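Local coordinates for protein phosphoribosylamine--glycine ligase (Thermotoga maritima, PDB 1VKZ) that catalyses the ATP-dependent ligation of glycine to 5-phospho-beta-D-ribosylamine, giving glycinamide ribonucleotide in de novo purine biosynthesis, at residues Glu250-Thr255 / Leu270-Met275; Ala328-Leu333 / Val375-Gly380; Pro342-Glu347 / Val369-Arg374. One frame throughout, in Å; residues are numbered along the deposited sequence.

Interaction 1. Residues Glu250-Thr255 / Leu270-Met275; sequences ELFDKT and LYLGLM
In the ATP-grasp part of the enzyme, helix 242-261 packs on the antiparallel sheet that contains strand 269-277, and this contact is part of the apolar layer between them. The axes of the two segments pass 10.5 Å apart, with their N-to-C directions at 125°. F252 makes the largest contribution from the helix. Its ring, with CG beside the backbone N and anti to the carbonyl carbon, reaches across to the strand, and L272 lies over one ring face. L272 CD1 sits 3.8 Å from the ring centroid of F252, 9° off the normal, a CH-pi contact; L272 CG rests 3.7 Å from F252 CZ. L270 slides past the ring, bringing its CD2 to 3.8 Å from F252 CD1, while the carbonyl O of L270 faces the ring edge. L251, the residue before, and T255, nearly a turn further on, add smaller contacts: L251 CD1 meets L274 CD2 tip to tip at 3.5 Å, and T255 CG2 touches L270 CD2. T255 OG1 turns back to L251 O, 2.7 Å away and above the carbonyl plane, so this oxygen takes two donors, the hydroxyl and T255 N; the same OG1 also hydrogen-bonds to Y286 OH of the adjoining strand. An alanine in place of F252 would remove the ring that L272 and L270 pack on and would probably loosen the helix on the sheet. L270 lies about 6 Å, side chain to side chain, from N287, a predicted Mg(2+) ligand: near the predicted metal site, a helix packs on an antiparallel sheet, as in the ATP-grasp fold.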
ATOM      1  N   GLU A 250       6.757 -16.722   9.577  1.00 46.92           N
ATOM      2  CA  GLU A 250       7.694 -17.596   8.893  1.00 48.09           C
ATOM      3  C   GLU A 250       7.907 -17.143   7.461  1.00 46.10           C
ATOM      4  O   GLU A 250       9.011 -17.258   6.945  1.00 44.42           O
ATOM      5  CB  GLU A 250       7.183 -19.039   8.950  1.00 47.97           C
ATOM      6  CG  GLU A 250       8.106 -20.080   8.341  1.00 52.52           C
ATOM      7  CD  GLU A 250       7.656 -21.514   8.636  1.00 56.23           C
ATOM      8  OE1 GLU A 250       7.294 -21.815   9.814  1.00 62.15           O
ATOM      9  OE2 GLU A 250       7.679 -22.346   7.691  1.00 68.35           O
ATOM     10  N   LEU A 251       6.857 -16.614   6.824  1.00 45.63           N
ATOM     11  CA  LEU A 251       6.988 -15.996   5.490  1.00 44.07           C
ATOM     12  C   LEU A 251       7.910 -14.789   5.515  1.00 45.23           C
ATOM     13  O   LEU A 251       8.736 -14.611   4.600  1.00 45.63           O
ATOM     14  CB  LEU A 251       5.618 -15.597   4.927  1.00 43.44           C
ATOM     15  CG  LEU A 251       4.745 -16.744   4.419  1.00 49.29           C
ATOM     16  CD1 LEU A 251       3.346 -16.240   3.969  1.00 47.94           C
ATOM     17  CD2 LEU A 251       5.456 -17.531   3.310  1.00 42.82           C
ATOM     18  N   PHE A 252       7.760 -13.952   6.540  1.00 46.80           N
ATOM     19  CA  PHE A 252       8.657 -12.809   6.746  1.00 44.93           C
ATOM     20  C   PHE A 252      10.107 -13.232   6.968  1.00 45.61           C
ATOM     21  O   PHE A 252      11.024 -12.668   6.346  1.00 46.07           O
ATOM     22  CB  PHE A 252       8.178 -11.975   7.921  1.00 44.86           C
ATOM     23  CG  PHE A 252       7.132 -10.986   7.565  1.00 41.03           C
ATOM     24  CD1 PHE A 252       7.423  -9.939   6.721  1.00 48.43           C
ATOM     25  CD2 PHE A 252       5.856 -11.089   8.087  1.00 45.53           C
ATOM     26  CE1 PHE A 252       6.445  -9.023   6.393  1.00 45.44           C
ATOM     27  CE2 PHE A 252       4.886 -10.172   7.774  1.00 46.24           C
ATOM     28  CZ  PHE A 252       5.176  -9.145   6.935  1.00 45.31           C
ATOM     29  N   ASP A 253      10.307 -14.231   7.829  1.00 45.43           N
ATOM     30  CA  ASP A 253      11.645 -14.729   8.091  1.00 48.75           C
ATOM     31  C   ASP A 253      12.322 -15.255   6.831  1.00 47.81           C
ATOM     32  O   ASP A 253      13.501 -14.957   6.604  1.00 48.16           O
ATOM     33  CB  ASP A 253      11.656 -15.812   9.181  1.00 51.60           C
ATOM     34  CG  ASP A 253      12.022 -15.260  10.559  1.00 63.37           C
ATOM     35  OD1 ASP A 253      12.747 -14.219  10.625  1.00 65.53           O
ATOM     36  OD2 ASP A 253      11.636 -15.822  11.627  1.00 73.84           O
ATOM     37  N   LYS A 254      11.607 -16.047   6.029  1.00 44.69           N
ATOM     38  CA  LYS A 254      12.233 -16.708   4.884  1.00 43.94           C
ATOM     39  C   LYS A 254      12.517 -15.693   3.796  1.00 42.70           C
ATOM     40  O   LYS A 254      13.521 -15.787   3.107  1.00 44.14           O
ATOM     41  CB  LYS A 254      11.394 -17.862   4.358  1.00 45.68           C
ATOM     42  CG  LYS A 254      11.683 -19.259   4.950  1.00 46.05           C
ATOM     43  CD  LYS A 254      10.757 -20.292   4.265  1.00 47.96           C
ATOM     44  CE  LYS A 254      11.262 -21.742   4.328  1.00 56.08           C
ATOM     45  NZ  LYS A 254      10.891 -22.464   5.602  1.00 65.62           N
ATOM     46  N   THR A 255      11.652 -14.685   3.697  1.00 44.22           N
ATOM     47  CA  THR A 255      11.837 -13.545   2.790  1.00 40.86           C
ATOM     48  C   THR A 255      13.034 -12.705   3.171  1.00 42.02           C
ATOM     49  O   THR A 255      13.825 -12.317   2.315  1.00 45.32           O
ATOM     50  CB  THR A 255      10.585 -12.668   2.790  1.00 40.10           C
ATOM     51  OG1 THR A 255       9.473 -13.412   2.274  1.00 43.15           O
ATOM     52  CG2 THR A 255      10.728 -11.497   1.808  1.00 41.00           C
ATOM     53  N   LEU A 270       7.811  -3.683   4.856  1.00 44.72           N
ATOM     54  CA  LEU A 270       7.583  -4.792   3.924  1.00 43.48           C
ATOM     55  C   LEU A 270       6.146  -5.216   4.024  1.00 42.75           C
ATOM     56  O   LEU A 270       5.660  -5.566   5.090  1.00 45.28           O
ATOM     57  CB  LEU A 270       8.503  -5.970   4.239  1.00 43.53           C
ATOM     58  CG  LEU A 270       8.215  -7.237   3.412  1.00 44.83           C
ATOM     59  CD1 LEU A 270       8.254  -6.958   1.883  1.00 46.39           C
ATOM     60  CD2 LEU A 270       9.176  -8.316   3.788  1.00 44.50           C
ATOM     61  N   TYR A 271       5.482  -5.248   2.880  1.00 44.21           N
ATOM     62  CA  TYR A 271       4.069  -5.618   2.783  1.00 43.16           C
ATOM     63  C   TYR A 271       3.982  -6.949   2.031  1.00 44.91           C
ATOM     64  O   TYR A 271       4.642  -7.125   0.984  1.00 47.04           O
ATOM     65  CB  TYR A 271       3.298  -4.496   2.083  1.00 41.75           C
ATOM     66  CG  TYR A 271       1.919  -4.812   1.610  1.00 37.76           C
ATOM     67  CD1 TYR A 271       1.706  -5.670   0.543  1.00 47.47           C
ATOM     68  CD2 TYR A 271       0.819  -4.186   2.169  1.00 46.33           C
ATOM     69  CE1 TYR A 271       0.431  -5.928   0.085  1.00 46.24           C
ATOM     70  CE2 TYR A 271      -0.468  -4.450   1.736  1.00 38.07           C
ATOM     71  CZ  TYR A 271      -0.651  -5.311   0.694  1.00 42.51           C
ATOM     72  OH  TYR A 271      -1.928  -5.590   0.263  1.00 51.04           O
ATOM     73  N   LEU A 272       3.211  -7.890   2.597  1.00 41.18           N
ATOM     74  CA  LEU A 272       2.872  -9.137   1.963  1.00 38.33           C
ATOM     75  C   LEU A 272       1.404  -9.125   1.642  1.00 38.64           C
ATOM     76  O   LEU A 272       0.582  -8.974   2.524  1.00 43.15           O
ATOM     77  CB  LEU A 272       3.146 -10.299   2.916  1.00 38.75           C
ATOM     78  CG  LEU A 272       4.515 -10.458   3.548  1.00 41.02           C
ATOM     79  CD1 LEU A 272       4.632 -11.799   4.235  1.00 49.76           C
ATOM     80  CD2 LEU A 272       5.587 -10.293   2.542  1.00 41.16           C
ATOM     81  N   GLY A 273       1.046  -9.269   0.384  1.00 41.75           N
ATOM     82  CA  GLY A 273      -0.346  -9.526   0.025  1.00 43.11           C
ATOM     83  C   GLY A 273      -0.483 -11.018   0.015  1.00 45.07           C
ATOM     84  O   GLY A 273       0.249 -11.692  -0.727  1.00 48.32           O
ATOM     85  N   LEU A 274      -1.377 -11.544   0.849  1.00 46.53           N
ATOM     86  CA  LEU A 274      -1.465 -12.984   1.071  1.00 45.79           C
ATOM     87  C   LEU A 274      -2.816 -13.518   0.651  1.00 45.11           C
ATOM     88  O   LEU A 274      -3.738 -12.780   0.376  1.00 47.78           O
ATOM     89  CB  LEU A 274      -1.225 -13.322   2.526  1.00 44.03           C
ATOM     90  CG  LEU A 274       0.124 -12.833   3.066  1.00 46.80           C
ATOM     91  CD1 LEU A 274       0.101 -12.692   4.605  1.00 40.96           C
ATOM     92  CD2 LEU A 274       1.243 -13.757   2.624  1.00 43.33           C
HETATM   93  N   MSE A 275      -2.879 -14.835   0.576  1.00 45.94           N
HETATM   94  CA  MSE A 275      -4.072 -15.587   0.295  1.00 42.81           C
HETATM   95  C   MSE A 275      -4.033 -16.767   1.268  1.00 41.53           C
HETATM   96  O   MSE A 275      -3.115 -17.588   1.219  1.00 37.49           O
HETATM   97  CB  MSE A 275      -4.037 -16.097  -1.148  1.00 43.31           C
HETATM   98  CG  MSE A 275      -5.284 -16.837  -1.564  1.00 46.78           C
HETATM   99 SE   MSE A 275      -6.845 -15.683  -1.382  1.00 61.03          SE
HETATM  100  CE  MSE A 275      -6.755 -14.780  -3.201  1.00 58.65           C
TER

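Interaction 2. Residues Ala328-Leu333 / Val375-Gly380; sequences AVDVVL and VLHCMG
Strands 327-334 and 374-382 run antiparallel side by side, at 154° between the two segments, as neighbours in the middle of a six-stranded antiparallel sheet, within the part assigned to the C domain. Hydrogen-bonded pairs V329 with G380, V331 with C378 and L333 with L376 alternate with the non-hydrogen-bonded pairs D330 with M379 and V332 with H377. Each hydrogen-bonded pair is joined both ways; in the middle one, C378 N gives to V331 O at 2.8 Å and V331 N to C378 O at 2.9 Å. At one end the register slips in a classic beta bulge: V375 and L376 both face L333, whose carbonyl O accepts from L376 N at 3.1 Å and from V375 N at 2.9 Å. Two donors in the carbonyl plane thus grip one oxygen and hold the bulge.

Side chains divide between the faces. V329, V331 and L333 share theirs with L376 and C378, and helix 385-398 packs over it: V329 meets A388 and A392, V331 meets Y393, L333 meets A396. L333 CD1 lies across the strand gap, 3.8 Å from C378 SG and 4.2 Å from L376 CD1. On the other face stand D330, V332, H377 and the selenomethionine M379, with helix 294-301 reaching D330 through E296 and V297. V332 and H377 point the same way, so that V332 CG2 lies alongside the imidazole. D330 has CG anti to its backbone N, chi1 -178°, which carries the carboxylate toward the edge of the H377 ring, the two planes 49° apart. There H377 ND1 donates to D330 OD2 at 3.0 Å, though the position of that oxygen is less certain.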
ATOM      1  N   ALA A 328      -9.953   1.438  14.502  1.00 43.14           N
ATOM      2  CA  ALA A 328      -9.949   2.562  13.571  1.00 43.51           C
ATOM      3  C   ALA A 328     -10.710   2.186  12.272  1.00 43.69           C
ATOM      4  O   ALA A 328     -10.645   1.037  11.807  1.00 40.53           O
ATOM      5  CB  ALA A 328      -8.516   2.986  13.277  1.00 44.28           C
ATOM      6  N   VAL A 329     -11.484   3.138  11.741  1.00 43.16           N
ATOM      7  CA  VAL A 329     -12.172   2.970  10.484  1.00 41.51           C
ATOM      8  C   VAL A 329     -11.755   4.135   9.605  1.00 42.54           C
ATOM      9  O   VAL A 329     -11.751   5.299  10.030  1.00 43.80           O
ATOM     10  CB  VAL A 329     -13.729   2.905  10.651  1.00 42.73           C
ATOM     11  CG1 VAL A 329     -14.459   2.955   9.312  1.00 40.15           C
ATOM     12  CG2 VAL A 329     -14.140   1.639  11.359  1.00 47.50           C
ATOM     13  N   ASP A 330     -11.406   3.820   8.370  1.00 43.71           N
ATOM     14  CA  ASP A 330     -11.110   4.827   7.359  1.00 44.10           C
ATOM     15  C   ASP A 330     -12.219   4.773   6.310  1.00 42.87           C
ATOM     16  O   ASP A 330     -12.373   3.755   5.660  1.00 45.99           O
ATOM     17  CB  ASP A 330      -9.742   4.488   6.737  1.00 44.46           C
ATOM     18  CG  ASP A 330      -9.271   5.494   5.696  1.00 47.78           C
ATOM     19  OD1 ASP A 330     -10.012   6.460   5.362  1.00 38.99           O
ATOM     20  OD2 ASP A 330      -8.132   5.381   5.168  1.00 44.78           O
ATOM     21  N   VAL A 331     -13.011   5.836   6.185  1.00 39.50           N
ATOM     22  CA  VAL A 331     -13.908   5.972   5.070  1.00 38.82           C
ATOM     23  C   VAL A 331     -13.230   6.937   4.106  1.00 40.99           C
ATOM     24  O   VAL A 331     -13.014   8.094   4.434  1.00 40.04           O
ATOM     25  CB  VAL A 331     -15.353   6.492   5.443  1.00 39.49           C
ATOM     26  CG1 VAL A 331     -16.153   6.858   4.180  1.00 32.70           C
ATOM     27  CG2 VAL A 331     -16.129   5.480   6.243  1.00 33.88           C
ATOM     28  N   VAL A 332     -12.905   6.436   2.918  1.00 43.09           N
ATOM     29  CA  VAL A 332     -12.305   7.221   1.892  1.00 45.23           C
ATOM     30  C   VAL A 332     -13.413   7.964   1.125  1.00 46.09           C
ATOM     31  O   VAL A 332     -14.360   7.337   0.627  1.00 46.29           O
ATOM     32  CB  VAL A 332     -11.465   6.344   0.922  1.00 46.37           C
ATOM     33  CG1 VAL A 332     -10.747   7.218  -0.113  1.00 49.16           C
ATOM     34  CG2 VAL A 332     -10.444   5.493   1.669  1.00 44.06           C
ATOM     35  N   LEU A 333     -13.293   9.299   1.046  1.00 45.21           N
ATOM     36  CA  LEU A 333     -14.037  10.077   0.044  1.00 44.16           C
ATOM     37  C   LEU A 333     -13.176  10.306  -1.205  1.00 43.14           C
ATOM     38  O   LEU A 333     -12.060  10.827  -1.131  1.00 40.03           O
ATOM     39  CB  LEU A 333     -14.528  11.405   0.599  1.00 45.60           C
ATOM     40  CG  LEU A 333     -15.075  11.334   2.017  1.00 40.30           C
ATOM     41  CD1 LEU A 333     -15.368  12.754   2.497  1.00 44.11           C
ATOM     42  CD2 LEU A 333     -16.276  10.461   2.053  1.00 45.96           C
ATOM     43  N   VAL A 375      -9.615  11.822  -2.259  1.00 42.84           N
ATOM     44  CA  VAL A 375      -9.549  13.195  -1.783  1.00 41.87           C
ATOM     45  C   VAL A 375      -9.201  13.172  -0.308  1.00 41.38           C
ATOM     46  O   VAL A 375      -8.132  13.664   0.117  1.00 40.75           O
ATOM     47  CB  VAL A 375     -10.891  13.936  -2.074  1.00 40.06           C
ATOM     48  CG1 VAL A 375     -10.808  15.451  -1.789  1.00 42.12           C
ATOM     49  CG2 VAL A 375     -11.263  13.724  -3.505  1.00 40.50           C
ATOM     50  N   LEU A 376     -10.088  12.571   0.464  1.00 41.22           N
ATOM     51  CA  LEU A 376      -9.960  12.565   1.917  1.00 44.48           C
ATOM     52  C   LEU A 376     -10.130  11.180   2.514  1.00 44.58           C
ATOM     53  O   LEU A 376     -10.899  10.357   2.021  1.00 45.30           O
ATOM     54  CB  LEU A 376     -11.020  13.475   2.569  1.00 44.51           C
ATOM     55  CG  LEU A 376     -10.984  14.921   2.102  1.00 50.69           C
ATOM     56  CD1 LEU A 376     -12.329  15.592   2.238  1.00 53.50           C
ATOM     57  CD2 LEU A 376      -9.933  15.704   2.866  1.00 51.91           C
ATOM     58  N   HIS A 377      -9.472  10.998   3.653  1.00 45.02           N
ATOM     59  CA  HIS A 377      -9.682   9.876   4.508  1.00 43.67           C
ATOM     60  C   HIS A 377     -10.352  10.390   5.768  1.00 42.91           C
ATOM     61  O   HIS A 377      -9.764  11.151   6.509  1.00 42.23           O
ATOM     62  CB  HIS A 377      -8.342   9.237   4.761  1.00 41.43           C
ATOM     63  CG  HIS A 377      -7.661   8.842   3.496  1.00 47.10           C
ATOM     64  ND1 HIS A 377      -7.534   7.528   3.102  1.00 44.99           N
ATOM     65  CD2 HIS A 377      -7.142   9.590   2.495  1.00 50.11           C
ATOM     66  CE1 HIS A 377      -6.929   7.485   1.929  1.00 53.69           C
ATOM     67  NE2 HIS A 377      -6.674   8.722   1.542  1.00 52.69           N
ATOM     68  N   CYS A 378     -11.608   9.978   5.987  1.00 43.26           N
ATOM     69  CA  CYS A 378     -12.324  10.269   7.229  1.00 41.98           C
ATOM     70  C   CYS A 378     -12.162   9.156   8.276  1.00 42.59           C
ATOM     71  O   CYS A 378     -12.527   8.005   8.047  1.00 40.26           O
ATOM     72  CB  CYS A 378     -13.778  10.508   6.931  1.00 41.38           C
ATOM     73  SG  CYS A 378     -14.029  12.032   6.006  1.00 43.01           S
HETATM   74  N   MSE A 379     -11.557   9.492   9.408  1.00 43.36           N
HETATM   75  CA  MSE A 379     -11.247   8.485  10.425  1.00 45.27           C
HETATM   76  C   MSE A 379     -12.304   8.502  11.526  1.00 44.81           C
HETATM   77  O   MSE A 379     -12.746   9.561  11.962  1.00 44.39           O
HETATM   78  CB  MSE A 379      -9.859   8.704  11.064  1.00 45.30           C
HETATM   79  CG  MSE A 379      -8.693   8.922  10.081  1.00 51.23           C
HETATM   80 SE   MSE A 379      -8.390   7.403   8.863  1.00 60.70          SE
HETATM   81  CE  MSE A 379      -9.258   7.974   7.518  1.00 68.23           C
ATOM     82  N   GLY A 380     -12.692   7.303  11.950  1.00 45.18           N
ATOM     83  CA  GLY A 380     -13.477   7.101  13.124  1.00 44.11           C
ATOM     84  C   GLY A 380     -12.661   6.250  14.053  1.00 44.83           C
ATOM     85  O   GLY A 380     -11.887   5.427  13.600  1.00 42.93           O
TER

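Interaction 3. Residues Pro342-Glu347 / Val369-Arg374; sequences PEKGKE and VTNGGR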
ATOM      1  N   PRO A 342     -10.858  10.777 -12.545  1.00 47.61           N
ATOM      2  CA  PRO A 342     -11.409  11.561 -11.428  1.00 47.17           C
ATOM      3  C   PRO A 342     -11.576  12.999 -11.837  1.00 47.04           C
ATOM      4  O   PRO A 342     -10.783  13.492 -12.640  1.00 47.92           O
ATOM      5  CB  PRO A 342     -10.342  11.443 -10.336  1.00 46.66           C
ATOM      6  CG  PRO A 342      -9.070  11.133 -11.044  1.00 45.99           C
ATOM      7  CD  PRO A 342      -9.464  10.376 -12.298  1.00 48.37           C
ATOM      8  N   GLU A 343     -12.616  13.659 -11.339  1.00 46.58           N
ATOM      9  CA  GLU A 343     -12.791  15.059 -11.641  1.00 45.91           C
ATOM     10  C   GLU A 343     -12.162  15.863 -10.530  1.00 45.13           C
ATOM     11  O   GLU A 343     -12.274  15.540  -9.354  1.00 44.45           O
ATOM     12  CB  GLU A 343     -14.262  15.417 -11.897  1.00 45.52           C
ATOM     13  CG  GLU A 343     -15.158  15.581 -10.685  1.00 46.32           C
ATOM     14  CD  GLU A 343     -16.614  15.836 -11.067  1.00 49.13           C
ATOM     15  OE1 GLU A 343     -17.102  15.240 -12.057  1.00 57.92           O
ATOM     16  OE2 GLU A 343     -17.289  16.630 -10.375  1.00 55.94           O
ATOM     17  N   LYS A 344     -11.482  16.923 -10.933  1.00 47.23           N
ATOM     18  CA  LYS A 344     -10.727  17.771 -10.024  1.00 48.01           C
ATOM     19  C   LYS A 344     -11.368  19.159  -9.863  1.00 45.37           C
ATOM     20  O   LYS A 344     -12.383  19.477 -10.486  1.00 43.62           O
ATOM     21  CB  LYS A 344      -9.308  17.909 -10.569  1.00 47.66           C
ATOM     22  CG  LYS A 344      -8.691  16.581 -10.990  1.00 49.87           C
ATOM     23  CD  LYS A 344      -7.151  16.674 -11.024  1.00 53.22           C
ATOM     24  CE  LYS A 344      -6.482  15.379 -10.548  1.00 55.93           C
ATOM     25  NZ  LYS A 344      -5.033  15.573 -10.194  1.00 58.88           N
ATOM     26  N   GLY A 345     -10.781  19.953  -8.978  1.00 44.22           N
ATOM     27  CA  GLY A 345     -11.091  21.359  -8.870  1.00 44.34           C
ATOM     28  C   GLY A 345     -12.360  21.708  -8.131  1.00 44.73           C
ATOM     29  O   GLY A 345     -12.755  22.876  -8.127  1.00 46.18           O
ATOM     30  N   LYS A 346     -13.008  20.723  -7.515  1.00 45.02           N
ATOM     31  CA  LYS A 346     -14.293  20.956  -6.832  1.00 44.45           C
ATOM     32  C   LYS A 346     -14.030  21.419  -5.405  1.00 43.40           C
ATOM     33  O   LYS A 346     -13.063  20.982  -4.786  1.00 44.14           O
ATOM     34  CB  LYS A 346     -15.143  19.682  -6.851  1.00 45.41           C
ATOM     35  CG  LYS A 346     -15.410  19.101  -8.265  1.00 48.94           C
ATOM     36  CD  LYS A 346     -16.562  19.828  -9.004  1.00 48.90           C
ATOM     37  CE  LYS A 346     -16.497  19.653 -10.526  1.00 51.17           C
ATOM     38  NZ  LYS A 346     -15.550  20.592 -11.225  1.00 52.66           N
ATOM     39  N   GLU A 347     -14.882  22.298  -4.878  1.00 44.36           N
ATOM     40  CA  GLU A 347     -14.592  22.969  -3.597  1.00 44.72           C
ATOM     41  C   GLU A 347     -14.998  22.120  -2.380  1.00 41.96           C
ATOM     42  O   GLU A 347     -16.104  21.601  -2.322  1.00 41.16           O
ATOM     43  CB  GLU A 347     -15.256  24.353  -3.540  1.00 45.91           C
ATOM     44  CG  GLU A 347     -14.811  25.191  -2.342  1.00 45.93           C
ATOM     45  CD  GLU A 347     -15.416  26.578  -2.336  1.00 47.47           C
ATOM     46  OE1 GLU A 347     -15.755  27.095  -3.426  1.00 50.98           O
ATOM     47  OE2 GLU A 347     -15.545  27.157  -1.235  1.00 49.74           O
ATOM     48  N   VAL A 369      -9.688  22.595  -2.727  1.00 42.12           N
ATOM     49  CA  VAL A 369     -10.284  21.987  -3.922  1.00 42.32           C
ATOM     50  C   VAL A 369      -9.792  20.549  -4.131  1.00 43.90           C
ATOM     51  O   VAL A 369      -8.685  20.198  -3.689  1.00 47.64           O
ATOM     52  CB  VAL A 369      -9.998  22.835  -5.195  1.00 41.42           C
ATOM     53  CG1 VAL A 369     -10.312  24.318  -4.940  1.00 40.94           C
ATOM     54  CG2 VAL A 369      -8.579  22.686  -5.652  1.00 43.91           C
ATOM     55  N   THR A 370     -10.603  19.694  -4.767  1.00 42.27           N
ATOM     56  CA  THR A 370     -10.162  18.313  -5.032  1.00 40.67           C
ATOM     57  C   THR A 370      -9.072  18.333  -6.072  1.00 39.38           C
ATOM     58  O   THR A 370      -9.087  19.174  -6.956  1.00 39.60           O
ATOM     59  CB  THR A 370     -11.307  17.388  -5.530  1.00 39.67           C
ATOM     60  OG1 THR A 370     -11.929  17.948  -6.686  1.00 41.33           O
ATOM     61  CG2 THR A 370     -12.420  17.252  -4.511  1.00 41.29           C
ATOM     62  N   ASN A 371      -8.150  17.376  -5.976  1.00 41.04           N
ATOM     63  CA  ASN A 371      -6.989  17.321  -6.853  1.00 42.71           C
ATOM     64  C   ASN A 371      -6.368  15.938  -6.788  1.00 44.91           C
ATOM     65  O   ASN A 371      -5.212  15.773  -6.427  1.00 50.18           O
ATOM     66  CB  ASN A 371      -5.973  18.397  -6.450  1.00 42.63           C
ATOM     67  CG  ASN A 371      -4.854  18.572  -7.472  1.00 43.21           C
ATOM     68  OD1 ASN A 371      -5.098  18.951  -8.616  1.00 46.06           O
ATOM     69  ND2 ASN A 371      -3.615  18.324  -7.047  1.00 46.50           N
ATOM     70  N   GLY A 372      -7.149  14.933  -7.132  1.00 45.14           N
ATOM     71  CA  GLY A 372      -6.683  13.551  -7.120  1.00 42.81           C
ATOM     72  C   GLY A 372      -7.871  12.636  -6.976  1.00 42.22           C
ATOM     73  O   GLY A 372      -8.982  13.070  -6.610  1.00 40.74           O
ATOM     74  N   GLY A 373      -7.649  11.359  -7.242  1.00 42.05           N
ATOM     75  CA  GLY A 373      -8.739  10.381  -7.213  1.00 42.26           C
ATOM     76  C   GLY A 373      -9.369  10.233  -5.852  1.00 41.82           C
ATOM     77  O   GLY A 373     -10.579  10.322  -5.704  1.00 42.07           O
ATOM     78  N   ARG A 374      -8.525   9.962  -4.872  1.00 42.90           N
ATOM     79  CA  ARG A 374      -8.914   9.881  -3.485  1.00 43.43           C
ATOM     80  C   ARG A 374      -8.580  11.216  -2.842  1.00 42.50           C
ATOM     81  O   ARG A 374      -7.417  11.681  -2.862  1.00 40.63           O
ATOM     82  CB  ARG A 374      -8.196   8.719  -2.803  1.00 39.08           C
ATOM     83  CG  ARG A 374      -8.495   7.414  -3.536  1.00 50.72           C
ATOM     84  CD  ARG A 374      -8.087   6.131  -2.822  1.00 47.19           C
ATOM     85  NE  ARG A 374      -6.638   5.916  -2.825  1.00 52.87           N
ATOM     86  CZ  ARG A 374      -6.029   4.952  -2.152  1.00 47.85           C
ATOM     87  NH1 ARG A 374      -6.725   4.106  -1.419  1.00 51.52           N
ATOM     88  NH2 ARG A 374      -4.726   4.844  -2.206  1.00 51.99           N
TER
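The loop that follows strand 327-334 lies along strand 367-370, one of the two edge strands of the six-stranded antiparallel sheet within this chain, and its 342-347 segment runs back against 369-373 with end-to-end directions 161° apart. The backbones meet in a single bridge, E347 with V369.

Hydrogen bonds centre on T370. Its carbonyl O accepts from G345 N at 2.8 Å, the donor standing above the carbonyl plane, and its own N gives to K346 O, also at 2.8 Å but in plane. The side chain adds a third bond: chi1 of 55° puts OG1 between the backbone N and the carbonyl carbon, where it takes K346 N at 3.1 Å. One threonine therefore holds the loop through backbone and hydroxyl together. The same K346 O receives a close CA-H contact from V369. K346 turns its tip away from the strand and back on its own loop, where NZ gives a weak bond to K344 O.

Two glycines suit the tight path of the chain. G345 has a positive phi of 79° and brings its N to T370, while the extended backbone of G372 would jam any side chain against the carbonyl O of N371.

Apolar contact is modest. The ring of P342 lies on the backbone of G373, CB to CA at 3.7 Å, about 8 Å, side chain to side chain, from K155, in the predicted ATP-binding region. K344 lays its aliphatic chain across the N371-G372 link, bent at chi3, and its CE comes 3.5 Å from G372 N.

From the N terminus, interaction 1 closes first: the short excursion between helix 242-261 and strand 269-277 folds back, joining helix to sheet within the ATP-grasp domain. It is complete before the C-domain contacts begin, and its nearest atoms are about 11 Å from interaction 3 and 13 Å from interaction 2. Interaction 2 then opens at strand 327-334 and closes at strand 374-382. Interaction 3 falls within that span, joining the loop after the first of these strands to the end of strand 367-370 and the turn leading into the second. The two meet where strands 367-370 and 374-382 succeed each other: V375 CG1 packs on T370 CG2 at 3.6 Å, linking the sheet's centre to its edge.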